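Local atomic coordinates of phosphotransferase system, mannose/fructose/N-acetylgalactosamine-specific component IIB (Thermoanaerobacter tengcongensis, PDB entry 3LFJ), a protein that probably takes part in bacterial sugar uptake as the IIB component of a mannose-type phosphotransferase system, relaying a phosphoryl group from a phosphohistidine to the incoming sugar. Residues A[148-152]-A[175-179]; A[29-34]-A[103-107]; A[24-28]-A[42-46]; A[110-115]-A[153-158]; A[125-130]-A[140-144]. All blocks are in the same frame, centred on the assembly; numbering follows the deposited sequence.

How the interactions relate
All five contacts belong to one alpha/beta unit built on a mostly parallel sheet. Interactions 2 and 3 share strand 22-30 and lie about 13 Å apart between centres, their segments alternating along the chain. Interaction 3 sets helix 38-43 against one face of the sheet; interactions 1 and 4, both using helix 145-158 and centred about 13 Å apart, lie on the other. Interaction 5 follows interaction 2 in the chain, about 10 Å from it between centres, and Asp31 OD2 meets Ala129 N at 2.9 Å. Loops at the C-terminal ends of strands 22-30, 98-104 and 122-127 are thereby brought together, where relatives probably carry out phosphoryl transfer.

Interaction 1: residues A[148-152]-A[175-179]; sequences VKTLL and LTTVV
Leu175 is the main bump of this contact, and it fills a hollow edged by Val148, Leu151 and Leu152 on the opposing helix. With CG anti to the backbone N (chi1 -180°), its two methyls are carried forward and straddle the CB of Leu151. CD2 makes the closest approaches, going on to lie 3.6 Å from Leu152 CD2 and 3.8 Å from the carbonyl carbon C of Leu151. CD1 goes on to Val148 CG1 at 4.2 Å, a looser fit. One helical turn on, Val179 supplies a second, smaller bump. Its CG2 enters the notch between Val148 and Leu152, 3.7 Å from Val148 CG1 and 3.9 Å from Leu152 CD1, the latter pair meeting tip to tip. The segments run in roughly opposite directions, at 145° with axes 10.9 Å apart, and pair Val148 with Val179 and Leu152 with Leu175. Helices 145-158 and 175-182 thus lie side by side on one face of the central alpha/beta sheet: Leu151 reaches down to Leu123 and Ile125 of strand 122-127, while Leu175 rests on Val162 of strand 161-164. Leu152 divides its own branches, CD1 to the valine and CD2 to the leucine, and so forms the ridge separating the two hollows. It is partly exposed, as is Val179, whereas Val148, Leu151 and Leu175 are buried. No hydrogen bond crosses between the segments, and Phe183 extends the apolar layer beyond Val148.

Interaction 2: residues A[29-34]-A[103-107]; sequences IDDRLI and LFKNI
Ile29 packs closely against the chain from Phe104 to Ile107, each branch with its own partner. CG1 leans on the CB of Phe104, CG2 lies 3.8 Å from Asn106 CA, and CD1, at the end of the extended chain (chi2 167°), crosses the side chain of Ile107 at about a right angle, 3.7 Å from its CG1. The backbones are locked beside this packing: Asp30 N donates to Phe104 O over 2.9 Å with a nearly straight N-H...O angle of 167°, and Ile29 CA adds a CH...O contact to the same oxygen. On the far side of the strand pair, Leu33 CD2 fits 3.7 Å from Leu103 CG and also touches the peptide joining Phe104 to Lys105, while Ile34 CG1 meets Leu103 CD2. Toward the partly exposed rim the backbones still meet closely, Asp31 CA 3.2 Å from Lys105 O, and only the side chains separate, Asp31 CB to Lys105 CG 4.2 Å; the extended lysine chain leads away to a long, weak ion pair with Glu57. Asp31 OD2 turns instead to Ala129 N. Asp30 OD1 accepts from Arg32 N at 2.9 Å, 33° out of the carboxylate plane, forming an Asx turn within the type I turn Asp30-Leu33; OD2 bonds to His35. This is the loop after the first strand of a parallel alpha/beta sheet, where IIB relatives of this family carry their phosphorylated histidine.

Interaction 3: residues A[24-28]-A[42-46]; sequences IVFAR and WMKGF
Trp42 and Phe46 both approach the same face of Phe26, at different places and tilts. Toward Phe46 the ring planes are inclined by 39° with centroids 5.1 Å apart, an oblique pair that is neither stacked nor edge-to-face. The nearest atoms are Phe26 CD1 and Phe46 CZ at 3.5 Å, and Phe26 CB lies over the face of the Phe46 ring, 4.2 Å from its centroid, a CH-pi contact. Toward Trp42 the planes are closer to parallel, at 29°, but slid apart so that the rings barely overlap, meeting at Phe26 CZ and Trp42 CZ3 (3.6 Å). Together the three rings make an aromatic cluster that seats helix 38-43 and the turn that follows it on strand 22-30, the first strand-to-helix step of the alpha/beta fold; Phe101 of the neighbouring strand 98-104 adds a fourth ring. Val25 borders the cluster, its CG2 3.6 Å from Phe46 CD1. At the other end Arg28, extended from CG to NE, crosses the indole at about a right angle. Trp42 NE1 lies above one face of its guanidinium, 3.1 Å from NH2, and the two planes are 38° apart. Both atoms are donors and do not bond each other: NE1 gives its hydrogen to Met166 O and NH2 bonds to Gln165 O, so one nearby segment accepts from both. Arg28 NH1 forms a salt bridge with Asp30 OD2, fixing the rotation of the guanidinium further.

Interaction 4: residues A[110-115]-A[153-158]; sequences CKRVMD and ELKTKY
Cys110-Asp115 and Glu153-Tyr158 run almost parallel, their directions 12° apart and their axes 11.5 Å from one another, with Lys111 opposite Leu154 and Met114 opposite Tyr158. These are the C-terminal parts of helices 107-115 and 145-158, neighbours on one face of an alpha/beta sheet. Toward the sheet the contact is apolar. Leu154 reaches across with CD1 4.1 Å from Met114 SD, while CD2 approaches the backbone of Lys111. Met114 and Tyr158 slide past each other in opposite directions: the bend at the end of the methionine (chi3 72°) brings CE to 3.6 Å from Tyr158 CB, and the sulfur makes an oblique Met-aromatic contact with the ring. The outer side is polar. Lys111 NZ bonds to Asp115 OD2 at 2.7 Å through the syn lone pair, and Lys157 NZ reaches Glu153 OE2 from above the carboxylate plane; both salt bridges stay within their own helix. Lys111 NZ remains 4.3 Å from Glu153 OE1, close enough for a probable weak attraction but beyond salt-bridge range. The direct polar link between the helices is Tyr158 OH to Asp115 OD1, 2.6 Å long, arriving on the anti side of that oxygen, 18° out of the carboxylate plane.

Interaction 5: residues A[125-130]-A[140-144]; sequences IGGVAK and SVSLS
A single water is gripped by three groups here: it donates to Ile125 O at 3.0 Å and to Gly126 O at 3.2 Å, and accepts from Ser140 OG at 2.9 Å. It fills in where the end of strand 122-127, part of the central sheet, meets the chain returning through the small hairpin formed by strands 135-136 and 142-143. Farther along, the backbones meet directly in a single beta bridge between Val128 and Val141. Val128 uses both its polar groups: its N donates to Ser140 O in the carbonyl plane (2.9 Å, 160° at the hydrogen), while its O accepts from Ser142 N at 3.0 Å, with that donor tilted 23° from the plane. The residues on either side of Val141 are thus tied to one residue, although the two chain directions differ by 83°. Apolar groups line the inner side. Val141 crosses Ile125 at about a right angle with CG1 and CG2 both near Ile125 CG2, and Val128 CG2 touches Leu143 CD2. Leu143 continues to Val148 of helix 145-158. At the outer end Lys130 folds over Ser142, the bend at chi2 placing CD 3.3 Å from Ser142 OG, while NZ goes on to Arg134 O. Buried beside Val128 is Ser142 O, which has no polar partner in the model and lies only 3.1 Å from Val128 CG1.

Interaction 1: residues A[148-152]-A[175-179]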
# COMPACT_ATOMS: atom_id res chain seq x y z
N VAL A 148 -14.86 -2.11 -0.77
CA VAL A 148 -15.02 -2.10 0.68
C VAL A 148 -15.22 -3.52 1.20
O VAL A 148 -14.66 -3.87 2.24
CB VAL A 148 -16.17 -1.18 1.11
CG1 VAL A 148 -16.32 -1.24 2.61
CG2 VAL A 148 -15.89 0.25 0.66
N LYS A 149 -15.98 -4.33 0.46
CA LYS A 149 -16.15 -5.75 0.81
C LYS A 149 -14.80 -6.47 0.84
O LYS A 149 -14.51 -7.26 1.74
CB LYS A 149 -17.11 -6.44 -0.16
CG LYS A 149 -18.58 -6.05 0.04
N THR A 150 -13.93 -6.17 -0.09
CA THR A 150 -12.60 -6.75 -0.13
C THR A 150 -11.76 -6.31 1.07
O THR A 150 -11.00 -7.12 1.64
CB THR A 150 -11.88 -6.38 -1.44
OG1 THR A 150 -12.62 -6.88 -2.56
CG2 THR A 150 -10.55 -7.11 -1.55
N LEU A 151 -11.84 -5.07 1.42
CA LEU A 151 -11.07 -4.59 2.56
C LEU A 151 -11.54 -5.26 3.85
O LEU A 151 -10.73 -5.67 4.68
CB LEU A 151 -11.14 -3.07 2.68
CG LEU A 151 -10.38 -2.32 1.56
CD1 LEU A 151 -10.60 -0.83 1.70
CD2 LEU A 151 -8.91 -2.65 1.60
N LEU A 152 -12.86 -5.41 3.98
CA LEU A 152 -13.44 -6.10 5.13
C LEU A 152 -12.97 -7.55 5.20
O LEU A 152 -12.70 -8.07 6.29
CB LEU A 152 -14.96 -6.04 5.07
CG LEU A 152 -15.52 -4.65 5.42
CD1 LEU A 152 -17.01 -4.57 5.17
CD2 LEU A 152 -15.20 -4.31 6.87
N LEU A 175 -11.71 1.84 8.67
CA LEU A 175 -12.58 1.10 7.78
C LEU A 175 -14.00 0.98 8.35
O LEU A 175 -14.98 1.15 7.62
CB LEU A 175 -12.01 -0.30 7.52
CG LEU A 175 -12.81 -1.21 6.59
CD1 LEU A 175 -13.08 -0.54 5.24
CD2 LEU A 175 -12.09 -2.56 6.42
N THR A 176 -14.12 0.69 9.64
CA THR A 176 -15.44 0.52 10.24
C THR A 176 -16.29 1.79 10.10
O THR A 176 -17.50 1.72 9.86
CB THR A 176 -15.35 0.12 11.71
OG1 THR A 176 -14.55 1.08 12.41
CG2 THR A 176 -14.71 -1.24 11.84
N THR A 177 -15.64 2.94 10.22
CA THR A 177 -16.30 4.24 10.08
C THR A 177 -16.73 4.47 8.64
O THR A 177 -17.78 5.06 8.37
CB THR A 177 -15.39 5.39 10.53
OG1 THR A 177 -15.03 5.20 11.89
CG2 THR A 177 -16.09 6.73 10.36
N VAL A 178 -15.90 4.02 7.70
CA VAL A 178 -16.22 4.12 6.29
C VAL A 178 -17.51 3.38 5.98
O VAL A 178 -18.40 3.90 5.28
CB VAL A 178 -15.07 3.54 5.41
CG1 VAL A 178 -15.52 3.37 3.96
CG2 VAL A 178 -13.85 4.43 5.49
N VAL A 179 -17.62 2.16 6.49
CA VAL A 179 -18.81 1.35 6.24
C VAL A 179 -20.04 2.01 6.85
O VAL A 179 -21.07 2.16 6.19
CB VAL A 179 -18.67 -0.05 6.81
CG1 VAL A 179 -20.02 -0.77 6.76
CG2 VAL A 179 -17.59 -0.84 6.07

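Interaction 2: residues A[29-34]-A[103-107]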
# COMPACT_ATOMS: atom_id res chain seq x y z
N ILE A 29 -1.77 1.82 0.03
CA ILE A 29 -2.33 1.76 -1.33
C ILE A 29 -2.50 3.18 -1.84
O ILE A 29 -3.18 4.01 -1.22
CB ILE A 29 -3.68 1.01 -1.35
CG1 ILE A 29 -3.43 -0.49 -1.03
CG2 ILE A 29 -4.38 1.20 -2.72
CD1 ILE A 29 -4.69 -1.30 -0.72
N ASP A 30 -1.88 3.48 -2.97
CA ASP A 30 -2.02 4.80 -3.59
C ASP A 30 -1.85 4.62 -5.07
O ASP A 30 -0.77 4.20 -5.53
CB ASP A 30 -0.97 5.79 -3.03
CG ASP A 30 -1.18 7.22 -3.52
OD1 ASP A 30 -1.73 7.45 -4.62
OD2 ASP A 30 -0.75 8.15 -2.80
N ASP A 31 -2.92 4.86 -5.84
CA ASP A 31 -2.86 4.57 -7.27
C ASP A 31 -1.93 5.50 -8.05
O ASP A 31 -1.69 5.27 -9.23
CB ASP A 31 -4.25 4.48 -7.92
CG ASP A 31 -5.11 5.71 -7.72
OD1 ASP A 31 -4.66 6.70 -7.12
OD2 ASP A 31 -6.27 5.67 -8.19
N ARG A 32 -1.42 6.52 -7.38
CA ARG A 32 -0.41 7.37 -7.97
C ARG A 32 1.01 7.16 -7.40
O ARG A 32 1.96 7.82 -7.76
CB ARG A 32 -0.85 8.83 -8.02
CG ARG A 32 -1.96 9.04 -9.03
CD ARG A 32 -2.56 10.37 -8.90
NE ARG A 32 -1.57 11.41 -8.75
CZ ARG A 32 -1.47 12.26 -7.72
NH1 ARG A 32 -2.26 12.27 -6.62
NH2 ARG A 32 -0.52 13.10 -7.81
N LEU A 33 1.10 6.14 -6.54
CA LEU A 33 2.40 5.66 -6.04
C LEU A 33 3.29 6.75 -5.43
O LEU A 33 2.92 7.35 -4.43
CB LEU A 33 3.14 4.82 -7.10
CG LEU A 33 2.36 3.55 -7.47
CD1 LEU A 33 2.91 2.88 -8.74
CD2 LEU A 33 2.25 2.57 -6.30
N ILE A 34 4.46 7.00 -6.02
CA ILE A 34 5.34 8.04 -5.53
C ILE A 34 5.07 9.33 -6.30
O ILE A 34 5.43 9.45 -7.47
CB ILE A 34 6.81 7.62 -5.63
CG1 ILE A 34 7.04 6.30 -4.89
CG2 ILE A 34 7.69 8.72 -5.02
CD1 ILE A 34 8.50 5.86 -4.87
N LEU A 103 4.30 -0.34 -0.93
CA LEU A 103 3.43 0.57 -1.64
C LEU A 103 2.76 -0.19 -2.79
O LEU A 103 3.43 -0.77 -3.63
CB LEU A 103 4.27 1.74 -2.15
CG LEU A 103 3.54 2.88 -2.83
CD1 LEU A 103 2.44 3.41 -1.92
CD2 LEU A 103 4.54 3.99 -3.17
N PHE A 104 1.43 -0.19 -2.79
CA PHE A 104 0.64 -0.83 -3.87
C PHE A 104 -0.10 0.22 -4.64
O PHE A 104 -0.50 1.24 -4.09
CB PHE A 104 -0.41 -1.80 -3.28
CG PHE A 104 0.16 -2.88 -2.45
CD1 PHE A 104 0.55 -4.07 -3.04
CD2 PHE A 104 0.34 -2.72 -1.07
CE1 PHE A 104 1.10 -5.11 -2.27
CE2 PHE A 104 0.89 -3.75 -0.30
CZ PHE A 104 1.26 -4.95 -0.90
N LYS A 105 -0.34 -0.04 -5.92
CA LYS A 105 -1.18 0.83 -6.71
C LYS A 105 -2.68 0.61 -6.43
O LYS A 105 -3.49 1.53 -6.57
CB LYS A 105 -0.89 0.57 -8.19
CG LYS A 105 -1.42 1.60 -9.15
CD LYS A 105 -1.02 1.18 -10.57
CE LYS A 105 -1.47 2.21 -11.59
NZ LYS A 105 -1.06 1.73 -12.97
N ASN A 106 -3.06 -0.61 -6.06
CA ASN A 106 -4.47 -0.93 -5.92
C ASN A 106 -4.73 -2.03 -4.90
O ASN A 106 -3.81 -2.78 -4.53
CB ASN A 106 -5.05 -1.31 -7.31
CG ASN A 106 -4.19 -2.31 -8.04
OD1 ASN A 106 -3.92 -3.39 -7.54
ND2 ASN A 106 -3.76 -1.94 -9.26
N ILE A 107 -5.99 -2.13 -4.48
CA ILE A 107 -6.42 -3.12 -3.51
C ILE A 107 -6.21 -4.55 -3.99
O ILE A 107 -5.74 -5.40 -3.23
CB ILE A 107 -7.89 -2.88 -3.09
CG1 ILE A 107 -8.00 -1.58 -2.29
CG2 ILE A 107 -8.40 -4.07 -2.26
CD1 ILE A 107 -9.42 -1.02 -2.23

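Interaction 3: residues A[24-28]-A[42-46]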
# COMPACT_ATOMS: atom_id res chain seq x y z
N ILE A 24 8.11 -5.92 7.38
CA ILE A 24 7.15 -4.98 6.81
C ILE A 24 6.79 -3.95 7.86
O ILE A 24 6.12 -4.27 8.85
CB ILE A 24 5.92 -5.72 6.35
CG1 ILE A 24 6.34 -6.77 5.32
CG2 ILE A 24 4.90 -4.73 5.75
CD1 ILE A 24 5.39 -7.92 5.24
N VAL A 25 7.23 -2.71 7.66
CA VAL A 25 6.97 -1.67 8.67
C VAL A 25 5.68 -0.90 8.42
O VAL A 25 5.15 -0.27 9.33
CB VAL A 25 8.15 -0.69 8.82
CG1 VAL A 25 9.42 -1.44 9.20
CG2 VAL A 25 8.37 0.13 7.53
N PHE A 26 5.19 -0.94 7.18
CA PHE A 26 3.97 -0.23 6.82
C PHE A 26 3.53 -0.74 5.46
O PHE A 26 4.35 -1.30 4.72
CB PHE A 26 4.23 1.27 6.74
CG PHE A 26 3.00 2.12 6.98
CD1 PHE A 26 2.44 2.20 8.25
CD2 PHE A 26 2.43 2.83 5.95
CE1 PHE A 26 1.34 2.99 8.49
CE2 PHE A 26 1.31 3.63 6.18
CZ PHE A 26 0.77 3.70 7.46
N ALA A 27 2.26 -0.54 5.13
CA ALA A 27 1.77 -0.84 3.78
C ALA A 27 0.75 0.21 3.41
O ALA A 27 -0.10 0.60 4.23
CB ALA A 27 1.17 -2.23 3.70
N ARG A 28 0.82 0.68 2.17
CA ARG A 28 -0.04 1.77 1.71
C ARG A 28 -0.51 1.48 0.29
O ARG A 28 0.25 0.97 -0.54
CB ARG A 28 0.74 3.08 1.76
CG ARG A 28 0.06 4.28 1.07
CD ARG A 28 0.89 5.52 1.30
NE ARG A 28 0.42 6.67 0.53
CZ ARG A 28 -0.49 7.54 0.96
NH1 ARG A 28 -0.85 8.54 0.17
NH2 ARG A 28 -1.06 7.41 2.16
N TRP A 42 5.68 10.46 4.42
CA TRP A 42 5.50 9.15 5.03
C TRP A 42 6.81 8.53 5.52
O TRP A 42 6.84 7.94 6.60
CB TRP A 42 4.78 8.19 4.06
CG TRP A 42 3.30 8.43 4.04
CD1 TRP A 42 2.58 9.06 3.06
CD2 TRP A 42 2.36 8.07 5.07
NE1 TRP A 42 1.25 9.11 3.42
CE2 TRP A 42 1.09 8.52 4.64
CE3 TRP A 42 2.48 7.43 6.31
CZ2 TRP A 42 -0.06 8.35 5.42
CZ3 TRP A 42 1.32 7.25 7.08
CH2 TRP A 42 0.07 7.70 6.62
N MET A 43 7.88 8.66 4.73
CA MET A 43 9.11 7.96 5.07
C MET A 43 9.82 8.56 6.27
O MET A 43 10.64 7.89 6.89
CB MET A 43 10.05 7.88 3.87
CG MET A 43 9.53 6.94 2.77
SD MET A 43 8.94 5.31 3.31
CE MET A 43 10.47 4.48 3.69
N LYS A 44 9.50 9.80 6.62
CA LYS A 44 10.09 10.39 7.82
C LYS A 44 9.75 9.60 9.08
O LYS A 44 10.50 9.60 10.06
CB LYS A 44 9.74 11.87 7.94
CG LYS A 44 10.72 12.73 7.14
CD LYS A 44 10.27 14.16 6.95
CE LYS A 44 11.31 14.92 6.13
NZ LYS A 44 10.93 16.34 5.90
N GLY A 45 8.62 8.89 9.05
CA GLY A 45 8.22 8.02 10.13
C GLY A 45 8.87 6.64 10.13
O GLY A 45 8.65 5.86 11.06
N PHE A 46 9.65 6.34 9.10
CA PHE A 46 10.26 5.01 8.95
C PHE A 46 11.69 5.18 8.46
O PHE A 46 12.03 4.80 7.34
CB PHE A 46 9.42 4.16 7.98
CG PHE A 46 7.98 4.05 8.39
CD1 PHE A 46 7.59 3.12 9.34
CD2 PHE A 46 7.03 4.93 7.88
CE1 PHE A 46 6.26 3.05 9.75
CE2 PHE A 46 5.70 4.85 8.29
CZ PHE A 46 5.32 3.91 9.21

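Interaction 4: residues A[110-115]-A[153-158]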
# COMPACT_ATOMS: atom_id res chain seq x y z
N CYS A 110 -2.71 -5.82 -3.45
CA CYS A 110 -2.51 -6.07 -2.03
C CYS A 110 -3.17 -7.39 -1.63
O CYS A 110 -2.56 -8.22 -0.95
CB CYS A 110 -3.04 -4.89 -1.22
SG CYS A 110 -2.82 -5.12 0.56
N LYS A 111 -4.41 -7.61 -2.07
CA LYS A 111 -5.11 -8.87 -1.78
C LYS A 111 -4.32 -10.07 -2.29
O LYS A 111 -4.15 -11.06 -1.59
CB LYS A 111 -6.53 -8.87 -2.36
CG LYS A 111 -7.23 -10.24 -2.31
CD LYS A 111 -8.59 -10.15 -3.00
CE LYS A 111 -9.58 -11.19 -2.48
NZ LYS A 111 -9.09 -12.58 -2.59
N ARG A 112 -3.80 -9.98 -3.52
CA ARG A 112 -3.02 -11.09 -4.05
C ARG A 112 -1.80 -11.43 -3.19
O ARG A 112 -1.50 -12.62 -2.95
CB ARG A 112 -2.59 -10.81 -5.49
CG ARG A 112 -3.75 -10.89 -6.46
CD ARG A 112 -3.36 -10.28 -7.80
NE ARG A 112 -2.25 -11.01 -8.40
CZ ARG A 112 -1.42 -10.49 -9.30
NH1 ARG A 112 -1.59 -9.23 -9.68
NH2 ARG A 112 -0.43 -11.23 -9.81
N VAL A 113 -1.07 -10.42 -2.70
CA VAL A 113 0.09 -10.72 -1.88
C VAL A 113 -0.30 -11.23 -0.50
O VAL A 113 0.37 -12.10 0.04
CB VAL A 113 1.11 -9.58 -1.75
CG1 VAL A 113 1.73 -9.26 -3.12
CG2 VAL A 113 0.51 -8.37 -1.13
N MET A 114 -1.37 -10.70 0.07
CA MET A 114 -1.80 -11.23 1.36
C MET A 114 -2.32 -12.66 1.20
O MET A 114 -2.04 -13.51 2.04
CB MET A 114 -2.84 -10.31 1.99
CG MET A 114 -2.26 -8.95 2.29
SD MET A 114 -3.31 -7.97 3.37
CE MET A 114 -3.07 -8.85 4.91
N ASP A 115 -3.06 -12.92 0.13
CA ASP A 115 -3.49 -14.30 -0.14
C ASP A 115 -2.31 -15.25 -0.37
O ASP A 115 -2.42 -16.47 -0.13
CB ASP A 115 -4.46 -14.35 -1.32
CG ASP A 115 -5.82 -13.78 -0.99
OD1 ASP A 115 -6.11 -13.54 0.22
OD2 ASP A 115 -6.61 -13.55 -1.94
N GLU A 153 -12.88 -8.19 4.04
CA GLU A 153 -12.42 -9.57 3.98
C GLU A 153 -10.95 -9.70 4.40
O GLU A 153 -10.58 -10.65 5.09
CB GLU A 153 -12.66 -10.14 2.58
CG GLU A 153 -12.11 -11.53 2.36
CD GLU A 153 -12.38 -12.03 0.95
OE1 GLU A 153 -12.24 -11.24 -0.01
OE2 GLU A 153 -12.72 -13.22 0.80
N LEU A 154 -10.12 -8.74 4.01
CA LEU A 154 -8.74 -8.75 4.46
C LEU A 154 -8.65 -8.59 5.99
O LEU A 154 -7.86 -9.27 6.64
CB LEU A 154 -7.93 -7.65 3.77
CG LEU A 154 -7.71 -7.78 2.27
CD1 LEU A 154 -6.82 -6.64 1.83
CD2 LEU A 154 -7.08 -9.11 1.89
N LYS A 155 -9.46 -7.68 6.54
CA LYS A 155 -9.53 -7.49 7.99
C LYS A 155 -9.96 -8.78 8.70
O LYS A 155 -9.34 -9.20 9.67
CB LYS A 155 -10.49 -6.35 8.33
CG LYS A 155 -10.76 -6.17 9.83
N THR A 156 -11.00 -9.41 8.18
CA THR A 156 -11.52 -10.64 8.79
C THR A 156 -10.52 -11.79 8.74
O THR A 156 -10.29 -12.48 9.74
CB THR A 156 -12.85 -11.06 8.14
OG1 THR A 156 -13.81 -10.02 8.30
CG2 THR A 156 -13.40 -12.34 8.79
N LYS A 157 -9.92 -12.01 7.57
CA LYS A 157 -9.03 -13.14 7.37
C LYS A 157 -7.66 -12.95 7.99
O LYS A 157 -7.07 -13.91 8.48
CB LYS A 157 -8.82 -13.42 5.87
CG LYS A 157 -10.04 -13.90 5.11
CD LYS A 157 -9.65 -14.31 3.70
CE LYS A 157 -10.85 -14.80 2.91
NZ LYS A 157 -10.48 -15.12 1.50
N TYR A 158 -7.13 -11.73 7.94
CA TYR A 158 -5.74 -11.49 8.27
C TYR A 158 -5.52 -10.54 9.44
O TYR A 158 -4.38 -10.30 9.84
CB TYR A 158 -5.01 -10.97 7.03
CG TYR A 158 -5.11 -11.90 5.84
CD1 TYR A 158 -4.62 -13.20 5.91
CD2 TYR A 158 -5.71 -11.49 4.65
CE1 TYR A 158 -4.72 -14.05 4.83
CE2 TYR A 158 -5.81 -12.34 3.55
CZ TYR A 158 -5.31 -13.62 3.65
OH TYR A 158 -5.41 -14.48 2.58

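Interaction 5: residues A[125-130]-A[140-144]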
# COMPACT_ATOMS: atom_id res chain seq x y z
N ILE A 125 -5.02 3.22 3.29
CA ILE A 125 -5.59 3.56 1.98
C ILE A 125 -5.31 5.05 1.72
O ILE A 125 -5.92 5.93 2.34
CB ILE A 125 -7.11 3.28 1.93
CG1 ILE A 125 -7.45 1.89 2.49
CG2 ILE A 125 -7.62 3.46 0.50
CD1 ILE A 125 -6.69 0.71 1.83
N GLY A 126 -4.36 5.33 0.84
CA GLY A 126 -3.88 6.67 0.60
C GLY A 126 -4.44 7.40 -0.61
O GLY A 126 -4.61 8.62 -0.58
N GLY A 127 -4.70 6.65 -1.67
CA GLY A 127 -5.17 7.27 -2.91
C GLY A 127 -5.89 6.27 -3.78
O GLY A 127 -5.34 5.24 -4.15
N VAL A 128 -7.17 6.55 -4.06
CA VAL A 128 -7.95 5.73 -4.97
C VAL A 128 -8.84 6.71 -5.73
O VAL A 128 -9.69 7.37 -5.14
CB VAL A 128 -8.82 4.69 -4.24
CG1 VAL A 128 -9.51 3.80 -5.28
CG2 VAL A 128 -8.01 3.80 -3.28
N ALA A 129 -8.61 6.84 -7.04
CA ALA A 129 -9.30 7.88 -7.81
C ALA A 129 -10.78 7.56 -7.98
O ALA A 129 -11.20 6.40 -8.02
CB ALA A 129 -8.63 8.05 -9.16
N LYS A 130 -11.58 8.61 -8.08
CA LYS A 130 -13.00 8.45 -8.33
C LYS A 130 -13.25 7.86 -9.72
O LYS A 130 -12.61 8.23 -10.70
CB LYS A 130 -13.69 9.81 -8.20
CG LYS A 130 -15.21 9.78 -8.45
CD LYS A 130 -15.91 9.11 -7.30
CE LYS A 130 -17.42 9.40 -7.31
NZ LYS A 130 -18.06 8.77 -8.46
N SER A 140 -8.89 12.33 -1.53
CA SER A 140 -7.92 11.38 -2.06
C SER A 140 -8.48 9.99 -2.30
O SER A 140 -7.89 9.22 -3.05
CB SER A 140 -6.66 11.29 -1.18
OG SER A 140 -6.97 10.83 0.11
N VAL A 141 -9.58 9.64 -1.65
CA VAL A 141 -10.08 8.27 -1.75
C VAL A 141 -11.57 8.14 -2.08
O VAL A 141 -12.41 8.76 -1.42
CB VAL A 141 -9.81 7.48 -0.45
CG1 VAL A 141 -10.47 6.09 -0.49
CG2 VAL A 141 -8.30 7.34 -0.21
N SER A 142 -11.86 7.36 -3.11
CA SER A 142 -13.21 6.88 -3.41
C SER A 142 -13.16 5.36 -3.48
O SER A 142 -12.14 4.79 -3.88
CB SER A 142 -13.67 7.42 -4.77
OG SER A 142 -13.78 8.83 -4.76
N LEU A 143 -14.25 4.68 -3.11
CA LEU A 143 -14.24 3.21 -3.09
C LEU A 143 -15.58 2.65 -3.58
O LEU A 143 -16.63 3.21 -3.27
CB LEU A 143 -13.97 2.68 -1.68
CG LEU A 143 -12.59 2.94 -1.06
CD1 LEU A 143 -12.60 2.61 0.42
CD2 LEU A 143 -11.52 2.13 -1.77
N SER A 144 -15.53 1.54 -4.31
CA SER A 144 -16.78 0.86 -4.67
C SER A 144 -17.22 -0.01 -3.51
O SER A 144 -16.45 -0.34 -2.61
CB SER A 144 -16.59 -0.02 -5.90
OG SER A 144 -15.79 -1.14 -5.57
O HOH W 1 -6.34 8.86 2.10